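Local coordinates for sensor protein (Thermotoga maritima, PDB 3A0S) that probably transfers phosphate from ATP to a protein histidine in two-component signalling, the chain here being the PAS domain of the sensor kinase ThkA, at residues E2-T7 against K19-L24; P41-I46 against Y65-R70; S52-K57 against E88-T93; V60-Y65 against I74-F79. All coordinates share one frame; numbering follows the deposited sequence.

Overall arrangement
All four contacts meet on the antiparallel five-stranded sheet of the PAS fold. Contact 4 is strand against strand, an edge hairpin held by backbone hydrogen bonds. It is partly buried, with I74 and F76 inside and F61 and R75 exposed. The other three pack helices, or the start of one, against strands. Contact 3 is buried and apolar, with no hydrogen bond across it. Contacts 1 and 2 are partly buried and mix apolar packing with polar links and a bridging water. Contacts 2 and 3 use opposite ends of helix 44-56; the centres of the two contacts are about 18 Å apart. Contacts 2 and 4 share Y65. Contact 1 lies across the chain's centre from contact 3.

Contact 1: residues E2-T7 against K19-L24; sequences ETAIIT and KKAEQL
K20 bonds through its ammonium group to the backbone of E2, NZ to O 3.0 Å, with a C=O...donor angle of 148°. A bend at chi4 (69°) sets NZ in this place. A water 2.8 Å from K20 NZ also accepts from the backbone N of E2, so the lysine nitrogen is tied to both ends of that residue's main chain. The two side chains run side by side and point the same way. Their charged atoms stay apart, with E2 OE2 5.1 Å from K20 NZ. An alanine in place of K20 would probably leave the E2 carbonyl and the water without this mate. Closer to the helix, K20 CB lies 3.2 Å from T3 O. A4 CB packs on A21 CB at 4.3 Å and on L24 CD2 at 4.0 Å. Strand 4-7 and helix 19-24, which directly follows the opening hairpin of the PAS fold, run at 108° with axes 6.0 Å apart at closest; A4 and A21 meet at this approach. A21 CB also rests 3.8 Å from I5 O. In the second shell, N18 bonds T3 O, I5 N and A21 N. T3 and A4 form a G1 beta bulge facing I94.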
# COMPACT_ATOMS: atom_id res chain seq x y z
N GLU A 2 5.03 -12.79 5.09
CA GLU A 2 5.21 -11.48 5.69
C GLU A 2 5.91 -10.51 4.74
O GLU A 2 6.59 -10.92 3.79
CB GLU A 2 6.05 -11.61 6.97
CG GLU A 2 7.43 -12.21 6.69
CD GLU A 2 8.33 -12.19 7.89
OE1 GLU A 2 7.81 -12.45 8.99
OE2 GLU A 2 9.54 -11.90 7.78
N THR A 3 5.68 -9.23 4.99
CA THR A 3 6.40 -8.15 4.32
C THR A 3 6.04 -8.06 2.84
O THR A 3 6.94 -7.89 2.03
CB THR A 3 7.92 -8.27 4.51
OG1 THR A 3 8.22 -8.67 5.86
CG2 THR A 3 8.60 -6.93 4.26
N ALA A 4 4.75 -8.17 2.48
CA ALA A 4 4.32 -7.70 1.15
C ALA A 4 4.26 -6.18 1.25
O ALA A 4 3.62 -5.64 2.17
CB ALA A 4 2.97 -8.26 0.82
N ILE A 5 4.96 -5.49 0.37
CA ILE A 5 5.06 -4.03 0.45
C ILE A 5 4.52 -3.44 -0.84
O ILE A 5 4.96 -3.81 -1.95
CB ILE A 5 6.50 -3.56 0.62
CG1 ILE A 5 6.98 -4.01 2.00
CG2 ILE A 5 6.64 -2.03 0.45
CD1 ILE A 5 8.51 -3.87 2.27
N ILE A 6 3.59 -2.48 -0.69
CA ILE A 6 3.12 -1.65 -1.77
C ILE A 6 3.34 -0.21 -1.31
O ILE A 6 2.85 0.18 -0.24
CB ILE A 6 1.63 -1.87 -1.95
CG1 ILE A 6 1.28 -3.35 -2.23
CG2 ILE A 6 1.09 -0.98 -3.11
CD1 ILE A 6 -0.23 -3.65 -2.22
N THR A 7 4.12 0.55 -2.07
CA THR A 7 4.31 1.96 -1.72
C THR A 7 3.58 2.81 -2.74
O THR A 7 3.65 2.51 -3.97
CB THR A 7 5.80 2.34 -1.75
OG1 THR A 7 6.47 1.47 -0.84
CG2 THR A 7 6.03 3.77 -1.27
N LYS A 19 8.72 -8.41 -4.13
CA LYS A 19 8.51 -9.78 -4.53
C LYS A 19 7.46 -10.51 -3.67
O LYS A 19 6.73 -11.34 -4.19
CB LYS A 19 9.84 -10.55 -4.58
CG LYS A 19 10.72 -10.12 -5.75
CD LYS A 19 10.56 -11.03 -6.97
CE LYS A 19 10.91 -10.27 -8.26
NZ LYS A 19 10.26 -10.90 -9.45
N LYS A 20 7.33 -10.14 -2.39
CA LYS A 20 6.29 -10.71 -1.52
C LYS A 20 4.91 -10.30 -2.00
O LYS A 20 3.98 -11.09 -1.97
CB LYS A 20 6.53 -10.35 -0.04
CG LYS A 20 7.75 -11.07 0.55
CD LYS A 20 7.51 -12.59 0.76
CE LYS A 20 8.74 -13.22 1.44
NZ LYS A 20 8.83 -12.73 2.83
N ALA A 21 4.79 -9.05 -2.44
CA ALA A 21 3.51 -8.60 -3.01
C ALA A 21 3.18 -9.34 -4.31
O ALA A 21 2.03 -9.73 -4.54
CB ALA A 21 3.50 -7.08 -3.23
N GLU A 22 4.21 -9.61 -5.11
CA GLU A 22 4.03 -10.44 -6.33
C GLU A 22 3.50 -11.83 -5.98
O GLU A 22 2.57 -12.33 -6.62
CB GLU A 22 5.33 -10.57 -7.12
CG GLU A 22 5.80 -9.26 -7.74
CD GLU A 22 7.09 -9.41 -8.54
OE1 GLU A 22 7.77 -10.44 -8.36
OE2 GLU A 22 7.43 -8.51 -9.34
N GLN A 23 4.09 -12.44 -4.96
CA GLN A 23 3.71 -13.78 -4.53
C GLN A 23 2.32 -13.83 -3.91
O GLN A 23 1.55 -14.77 -4.16
CB GLN A 23 4.77 -14.36 -3.57
CG GLN A 23 6.11 -14.60 -4.25
CD GLN A 23 7.25 -14.86 -3.26
OE1 GLN A 23 8.40 -15.06 -3.67
NE2 GLN A 23 6.93 -14.89 -1.96
N LEU A 24 1.98 -12.80 -3.15
CA LEU A 24 0.73 -12.75 -2.42
C LEU A 24 -0.41 -12.46 -3.38
O LEU A 24 -1.50 -13.07 -3.31
CB LEU A 24 0.77 -11.68 -1.33
CG LEU A 24 -0.49 -11.57 -0.49
CD1 LEU A 24 -0.88 -12.91 0.15
CD2 LEU A 24 -0.35 -10.47 0.55
O HOH W 1 7.02 -14.68 3.81

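Contact 2: residues P41-I46 against Y65-R70; sequences PDFEEI and YKFGER
The start of helix 44-56 packs here on the far end of strand 60-67, where E45 and I46 meet Y65, and D42, F43 and I46 meet F67. Y65 OH donates to E45 OE1 at 2.6 Å, using the anti lone pair of the carboxylate. The two side chains slide past each other in opposite directions, with carboxylate and ring planes 72° apart. A water gives a second bond to Y65 OH at 2.9 Å. It also donates to D42 O and accepts from I46 N, so it joins the helix start to the tyrosine. A phenylalanine in place of Y65 would probably leave the E45 carboxylate without its mate and free to turn, and the water with one acceptor fewer. I46 spans both rings: its CG1 is 4.0 Å from Y65 CZ and its CD1 is 3.7 Å from F67 CE2. F67 CZ comes over one face of the F43 ring, offset toward the rim and 4.1 Å from F43 CE1, with the ring planes at 40°. F67 CE2 also lies 3.3 Å from D42 O. F25 stands edge-to-face to both phenylalanines and extends the cluster. Beyond F67 the chain reverses through a type II' turn to R70, with G68 at positive phi. This tight turn closes the hairpin of strands 60-67 and 70-80, part of the five-stranded antiparallel sheet of PAS domains.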
# COMPACT_ATOMS: atom_id res chain seq x y z
N PRO A 41 -8.96 -3.77 -9.29
CA PRO A 41 -10.07 -4.48 -8.66
C PRO A 41 -9.53 -5.22 -7.46
O PRO A 41 -8.53 -5.95 -7.56
CB PRO A 41 -10.52 -5.47 -9.74
CG PRO A 41 -10.17 -4.80 -11.01
CD PRO A 41 -8.85 -4.12 -10.72
N ASP A 42 -10.17 -4.97 -6.34
CA ASP A 42 -9.87 -5.67 -5.08
C ASP A 42 -9.05 -4.79 -4.16
O ASP A 42 -8.94 -5.09 -2.97
CB ASP A 42 -9.10 -7.01 -5.26
CG ASP A 42 -9.92 -8.13 -5.92
OD1 ASP A 42 -11.16 -8.08 -5.96
OD2 ASP A 42 -9.27 -9.11 -6.36
N PHE A 43 -8.40 -3.76 -4.72
CA PHE A 43 -7.55 -2.85 -3.92
C PHE A 43 -8.17 -1.49 -3.70
O PHE A 43 -7.55 -0.62 -3.12
CB PHE A 43 -6.16 -2.65 -4.55
CG PHE A 43 -5.34 -3.88 -4.55
CD1 PHE A 43 -4.53 -4.19 -3.46
CD2 PHE A 43 -5.39 -4.76 -5.62
CE1 PHE A 43 -3.76 -5.34 -3.47
CE2 PHE A 43 -4.63 -5.92 -5.64
CZ PHE A 43 -3.82 -6.21 -4.55
N GLU A 44 -9.41 -1.32 -4.15
CA GLU A 44 -10.10 -0.04 -4.05
C GLU A 44 -10.21 0.42 -2.60
O GLU A 44 -9.98 1.59 -2.30
CB GLU A 44 -11.51 -0.12 -4.66
CG GLU A 44 -11.57 -0.54 -6.13
CD GLU A 44 -11.65 -2.06 -6.38
OE1 GLU A 44 -11.50 -2.91 -5.46
OE2 GLU A 44 -11.86 -2.40 -7.56
N GLU A 45 -10.59 -0.50 -1.71
CA GLU A 45 -10.72 -0.16 -0.30
C GLU A 45 -9.39 0.17 0.37
O GLU A 45 -9.27 1.18 1.08
CB GLU A 45 -11.41 -1.28 0.45
CG GLU A 45 -11.58 -0.99 1.92
CD GLU A 45 -12.49 -2.01 2.58
OE1 GLU A 45 -12.22 -3.24 2.47
OE2 GLU A 45 -13.50 -1.59 3.20
N ILE A 46 -8.39 -0.68 0.16
CA ILE A 46 -7.04 -0.39 0.67
C ILE A 46 -6.54 0.97 0.14
O ILE A 46 -5.95 1.76 0.90
CB ILE A 46 -6.06 -1.52 0.32
CG1 ILE A 46 -6.37 -2.73 1.20
CG2 ILE A 46 -4.62 -1.08 0.55
CD1 ILE A 46 -5.85 -4.07 0.61
N TYR A 65 -7.83 -7.87 8.48
CA TYR A 65 -8.34 -7.45 7.17
C TYR A 65 -8.40 -8.68 6.29
O TYR A 65 -7.38 -9.28 5.99
CB TYR A 65 -7.47 -6.36 6.51
CG TYR A 65 -8.11 -5.77 5.24
CD1 TYR A 65 -7.99 -6.43 4.01
CD2 TYR A 65 -8.85 -4.59 5.28
CE1 TYR A 65 -8.59 -5.91 2.84
CE2 TYR A 65 -9.45 -4.06 4.12
CZ TYR A 65 -9.32 -4.73 2.91
OH TYR A 65 -9.92 -4.22 1.75
N LYS A 66 -9.60 -9.08 5.89
CA LYS A 66 -9.72 -10.30 5.11
C LYS A 66 -9.46 -10.05 3.63
O LYS A 66 -10.03 -9.13 3.03
CB LYS A 66 -11.08 -10.97 5.32
CG LYS A 66 -11.09 -12.44 4.94
CD LYS A 66 -12.50 -13.02 5.04
CE LYS A 66 -12.64 -14.29 4.21
NZ LYS A 66 -12.66 -15.54 5.02
N PHE A 67 -8.59 -10.87 3.06
CA PHE A 67 -8.26 -10.81 1.64
C PHE A 67 -8.11 -12.25 1.18
O PHE A 67 -7.29 -13.00 1.70
CB PHE A 67 -6.96 -10.02 1.40
CG PHE A 67 -6.95 -9.22 0.12
CD1 PHE A 67 -6.73 -9.84 -1.11
CD2 PHE A 67 -7.17 -7.85 0.14
CE1 PHE A 67 -6.72 -9.09 -2.30
CE2 PHE A 67 -7.16 -7.10 -1.04
CZ PHE A 67 -6.93 -7.72 -2.26
N GLY A 68 -8.95 -12.64 0.22
CA GLY A 68 -8.99 -14.03 -0.22
C GLY A 68 -9.48 -14.91 0.91
O GLY A 68 -10.52 -14.63 1.51
N GLU A 69 -8.70 -15.94 1.21
CA GLU A 69 -9.02 -16.96 2.21
C GLU A 69 -8.44 -16.69 3.62
O GLU A 69 -8.64 -17.48 4.54
CB GLU A 69 -8.48 -18.31 1.69
CG GLU A 69 -9.06 -19.57 2.30
CD GLU A 69 -9.16 -20.71 1.29
OE1 GLU A 69 -8.92 -20.45 0.09
OE2 GLU A 69 -9.47 -21.86 1.69
N ARG A 70 -7.71 -15.58 3.79
CA ARG A 70 -7.00 -15.34 5.06
C ARG A 70 -7.21 -13.95 5.65
O ARG A 70 -7.68 -13.03 4.95
CB ARG A 70 -5.49 -15.61 4.92
CG ARG A 70 -5.13 -16.98 4.37
CD ARG A 70 -3.70 -17.39 4.74
NE ARG A 70 -2.66 -16.48 4.25
CZ ARG A 70 -2.10 -16.53 3.04
NH1 ARG A 70 -2.48 -17.44 2.15
NH2 ARG A 70 -1.14 -15.66 2.71
O HOH W 2 -9.10 -3.34 -0.90

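Contact 3: residues S52-K57 against E88-T93; sequences SVFENK and EGVIIT
V53 is the first residue of S52-K57 to touch the strand, its CG1 lying 4.4 Å from V90 CG1. The same side chain also packs on F76 and P78 of the next strand, so it sits deep between helix and sheet. F54 follows and has the largest share of the contact. Its CG is anti to the backbone N (chi1 -175°), which starts the side chain off toward the strand. F54 CB rests on V90 CG2 at 3.7 Å, and the same methyl lies near the ring edge. Further along that edge, F54 CE1 is 3.6 Å from G89 N, and F54 CD1 is 3.8 Å from G89 O, which is in the ring plane. The phenyl therefore turns its rim, not a face, to the strand backbone. G89 has backbone angles at which a CB would jam against the carbonyl O of E88, a strain that glycine avoids. L87 and K10 also touch F54, and K10 forms a salt bridge with E88. At the helix end, K57 takes positive phi in a Schellman motif, with K57 N 3.1 Å from F54 O. Helix 52-56 crosses strand 88-93 at 131°, with axes 8.3 Å apart. No hydrogen bond links the two, so van der Waals contact, of V53 and F54 with V90 and of the F54 rim with the G89 backbone, holds these two segments together.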
# COMPACT_ATOMS: atom_id res chain seq x y z
N SER A 52 -6.99 8.30 3.12
CA SER A 52 -7.34 8.84 4.42
C SER A 52 -6.14 9.01 5.36
O SER A 52 -5.99 10.04 6.03
CB SER A 52 -8.42 7.97 5.07
OG SER A 52 -8.87 8.56 6.27
N VAL A 53 -5.26 8.01 5.38
CA VAL A 53 -4.02 8.06 6.15
C VAL A 53 -3.13 9.22 5.71
O VAL A 53 -2.56 9.94 6.53
CB VAL A 53 -3.26 6.71 6.00
CG1 VAL A 53 -1.81 6.83 6.46
CG2 VAL A 53 -4.02 5.60 6.73
N PHE A 54 -2.98 9.39 4.40
CA PHE A 54 -2.18 10.49 3.88
C PHE A 54 -2.75 11.84 4.32
O PHE A 54 -2.02 12.66 4.89
CB PHE A 54 -2.12 10.39 2.36
CG PHE A 54 -1.21 11.40 1.72
CD1 PHE A 54 0.16 11.18 1.61
CD2 PHE A 54 -1.73 12.60 1.22
CE1 PHE A 54 0.98 12.14 0.99
CE2 PHE A 54 -0.91 13.56 0.63
CZ PHE A 54 0.45 13.33 0.52
N GLU A 55 -4.05 12.05 4.09
CA GLU A 55 -4.71 13.32 4.49
C GLU A 55 -4.62 13.62 5.98
O GLU A 55 -4.54 14.79 6.39
CB GLU A 55 -6.18 13.27 4.10
CG GLU A 55 -6.45 13.39 2.61
CD GLU A 55 -7.93 13.56 2.32
OE1 GLU A 55 -8.63 14.23 3.11
OE2 GLU A 55 -8.42 13.00 1.30
N ASN A 56 -4.66 12.58 6.81
CA ASN A 56 -4.56 12.78 8.25
C ASN A 56 -3.13 12.77 8.81
O ASN A 56 -2.92 13.03 9.99
CB ASN A 56 -5.48 11.77 8.98
CG ASN A 56 -6.95 12.07 8.75
OD1 ASN A 56 -7.45 13.14 9.12
ND2 ASN A 56 -7.65 11.14 8.11
N LYS A 57 -2.15 12.50 7.94
CA LYS A 57 -0.72 12.49 8.30
C LYS A 57 -0.39 11.58 9.49
O LYS A 57 0.58 11.83 10.22
CB LYS A 57 -0.21 13.90 8.66
CG LYS A 57 -0.80 15.04 7.89
CD LYS A 57 -0.12 16.32 8.38
CE LYS A 57 -0.84 17.54 7.92
NZ LYS A 57 -0.03 18.76 8.20
N GLU A 88 5.20 12.61 0.84
CA GLU A 88 5.43 12.04 -0.49
C GLU A 88 4.65 10.74 -0.79
O GLU A 88 4.66 10.26 -1.92
CB GLU A 88 6.90 11.93 -0.87
CG GLU A 88 7.51 13.28 -1.30
CD GLU A 88 6.93 13.84 -2.60
OE1 GLU A 88 6.41 13.06 -3.42
OE2 GLU A 88 7.00 15.07 -2.80
N GLY A 89 3.93 10.20 0.19
CA GLY A 89 3.11 9.03 -0.10
C GLY A 89 2.89 8.20 1.13
O GLY A 89 2.99 8.69 2.24
N VAL A 90 2.53 6.94 0.91
CA VAL A 90 2.14 6.02 1.99
C VAL A 90 2.73 4.63 1.66
O VAL A 90 2.55 4.14 0.55
CB VAL A 90 0.61 5.93 2.08
CG1 VAL A 90 0.19 4.84 3.09
CG2 VAL A 90 -0.03 7.28 2.46
N ILE A 91 3.41 4.04 2.63
CA ILE A 91 3.92 2.67 2.54
C ILE A 91 2.88 1.74 3.19
O ILE A 91 2.38 1.98 4.29
CB ILE A 91 5.26 2.51 3.26
CG1 ILE A 91 6.30 3.46 2.66
CG2 ILE A 91 5.73 1.05 3.15
CD1 ILE A 91 7.43 3.84 3.64
N ILE A 92 2.49 0.71 2.43
CA ILE A 92 1.54 -0.28 2.90
C ILE A 92 2.28 -1.62 3.07
O ILE A 92 2.93 -2.11 2.15
CB ILE A 92 0.38 -0.41 1.90
CG1 ILE A 92 -0.21 0.98 1.61
CG2 ILE A 92 -0.67 -1.38 2.44
CD1 ILE A 92 -1.25 0.91 0.46
N THR A 93 2.20 -2.17 4.28
CA THR A 93 2.89 -3.42 4.61
C THR A 93 1.85 -4.42 5.06
O THR A 93 1.10 -4.13 6.01
CB THR A 93 3.92 -3.21 5.78
OG1 THR A 93 4.77 -2.12 5.43
CG2 THR A 93 4.81 -4.47 5.97

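Contact 4: residues V60-Y65 against I74-F79; sequences VFLNFY and IRFSPF
Y65 lies beyond a sharp corner in its strand, yet its ring still reaches I74. The chain turns at F64, which has positive phi, and F64 and Y65 together face F72 as a G1 beta bulge. After the corner, Y65 CG comes 3.7 Å from I74 CD1, and the side chains cross obliquely. Before the corner the strands pair regularly as the two arms of an antiparallel hairpin. V60 and F76 form a hydrogen-bonded pair, with V60 N to F76 O 3.0 Å and F76 N to V60 O 2.9 Å. L62 and I74 form the next such pair, L62 N to I74 O and I74 N to L62 O both measuring 2.8 Å. F61 and R75, between them, are a non-hydrogen-bonded pair. Their side chains share one face of the sheet, where R75 CB lies at the edge of the F61 ring, 4.3 Å from CD1. The other face carries V60, L62, I74 and F76. There L62 CD1 packs 3.7 Å from F76 CE1, and V60 CG1 lies 4.4 Å from F76 CD1. V60 O lies in the plane of the F76 ring, at its edge. V49 and V53 of helix 44-56 cover F76 from that side. Four backbone bonds, which need no particular side chain, hold the two strands in register, while the side chains give the edge strand an apolar face toward the helix and a more exposed one behind it.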
# COMPACT_ATOMS: atom_id res chain seq x y z
N VAL A 60 -1.80 4.12 10.38
CA VAL A 60 -2.93 3.31 10.77
C VAL A 60 -2.51 1.85 10.69
O VAL A 60 -1.91 1.41 9.72
CB VAL A 60 -4.15 3.56 9.85
CG1 VAL A 60 -5.17 2.44 9.96
CG2 VAL A 60 -4.80 4.91 10.15
N PHE A 61 -2.85 1.09 11.73
CA PHE A 61 -2.66 -0.34 11.72
C PHE A 61 -4.02 -1.01 11.74
O PHE A 61 -4.86 -0.73 12.62
CB PHE A 61 -1.79 -0.77 12.91
CG PHE A 61 -1.63 -2.26 13.04
CD1 PHE A 61 -0.66 -2.94 12.31
CD2 PHE A 61 -2.45 -2.99 13.90
CE1 PHE A 61 -0.52 -4.34 12.43
CE2 PHE A 61 -2.32 -4.38 14.03
CZ PHE A 61 -1.35 -5.05 13.29
N LEU A 62 -4.26 -1.88 10.77
CA LEU A 62 -5.47 -2.67 10.77
C LEU A 62 -5.08 -4.13 10.98
O LEU A 62 -4.11 -4.62 10.40
CB LEU A 62 -6.24 -2.52 9.46
CG LEU A 62 -6.59 -1.15 8.86
CD1 LEU A 62 -7.19 -1.39 7.51
CD2 LEU A 62 -7.55 -0.33 9.74
N ASN A 63 -5.82 -4.82 11.83
CA ASN A 63 -5.69 -6.27 11.86
C ASN A 63 -6.97 -6.94 11.40
O ASN A 63 -8.02 -6.28 11.23
CB ASN A 63 -5.21 -6.80 13.22
CG ASN A 63 -6.09 -6.37 14.37
OD1 ASN A 63 -7.24 -5.99 14.18
ND2 ASN A 63 -5.54 -6.41 15.57
N PHE A 64 -6.88 -8.24 11.14
CA PHE A 64 -8.02 -9.00 10.65
C PHE A 64 -8.66 -8.31 9.44
O PHE A 64 -9.88 -8.16 9.39
CB PHE A 64 -9.05 -9.25 11.77
CG PHE A 64 -8.51 -10.08 12.91
CD1 PHE A 64 -8.55 -11.47 12.84
CD2 PHE A 64 -7.95 -9.47 14.03
CE1 PHE A 64 -8.04 -12.25 13.88
CE2 PHE A 64 -7.44 -10.24 15.07
CZ PHE A 64 -7.48 -11.63 15.00
N TYR A 65 -7.83 -7.87 8.48
CA TYR A 65 -8.34 -7.45 7.17
C TYR A 65 -8.40 -8.68 6.29
O TYR A 65 -7.38 -9.28 5.99
CB TYR A 65 -7.47 -6.36 6.51
CG TYR A 65 -8.11 -5.77 5.24
CD1 TYR A 65 -7.99 -6.43 4.01
CD2 TYR A 65 -8.85 -4.59 5.28
CE1 TYR A 65 -8.59 -5.91 2.84
CE2 TYR A 65 -9.45 -4.06 4.12
CZ TYR A 65 -9.32 -4.73 2.91
OH TYR A 65 -9.92 -4.22 1.75
N ILE A 74 -2.48 -5.09 8.21
CA ILE A 74 -2.06 -4.11 7.21
C ILE A 74 -1.65 -2.81 7.92
O ILE A 74 -2.42 -2.25 8.71
CB ILE A 74 -3.15 -3.85 6.15
CG1 ILE A 74 -3.62 -5.17 5.52
CG2 ILE A 74 -2.65 -2.87 5.08
CD1 ILE A 74 -4.63 -5.02 4.39
N ARG A 75 -0.44 -2.33 7.64
CA ARG A 75 -0.02 -1.05 8.21
C ARG A 75 0.09 -0.06 7.07
O ARG A 75 0.56 -0.39 5.98
CB ARG A 75 1.35 -1.18 8.89
CG ARG A 75 1.89 0.13 9.51
CD ARG A 75 3.17 -0.13 10.32
NE ARG A 75 4.26 -0.63 9.49
CZ ARG A 75 5.08 -1.62 9.82
NH1 ARG A 75 4.95 -2.25 10.98
NH2 ARG A 75 6.05 -1.99 9.00
N PHE A 76 -0.36 1.16 7.33
CA PHE A 76 -0.26 2.27 6.40
C PHE A 76 0.58 3.36 7.05
O PHE A 76 0.21 3.90 8.11
CB PHE A 76 -1.64 2.85 6.12
CG PHE A 76 -2.62 1.88 5.54
CD1 PHE A 76 -3.29 0.95 6.33
CD2 PHE A 76 -2.91 1.93 4.20
CE1 PHE A 76 -4.23 0.08 5.76
CE2 PHE A 76 -3.83 1.08 3.62
CZ PHE A 76 -4.51 0.17 4.39
N SER A 77 1.68 3.71 6.40
CA SER A 77 2.62 4.67 6.98
C SER A 77 2.90 5.83 6.02
O SER A 77 3.61 5.64 5.04
CB SER A 77 3.94 3.98 7.26
OG SER A 77 3.76 2.81 8.07
N PRO A 78 2.41 7.04 6.34
CA PRO A 78 2.75 8.21 5.51
C PRO A 78 4.24 8.50 5.66
O PRO A 78 4.83 8.24 6.72
CB PRO A 78 1.90 9.34 6.09
CG PRO A 78 1.63 8.90 7.48
CD PRO A 78 1.62 7.42 7.53
N PHE A 79 4.89 9.00 4.61
CA PHE A 79 6.30 9.37 4.76
C PHE A 79 6.59 10.68 4.03
O PHE A 79 5.82 11.07 3.15
CB PHE A 79 7.21 8.26 4.21
CG PHE A 79 7.04 8.02 2.72
CD1 PHE A 79 6.07 7.14 2.25
CD2 PHE A 79 7.86 8.68 1.79
CE1 PHE A 79 5.91 6.94 0.87
CE2 PHE A 79 7.71 8.47 0.43
CZ PHE A 79 6.74 7.60 -0.03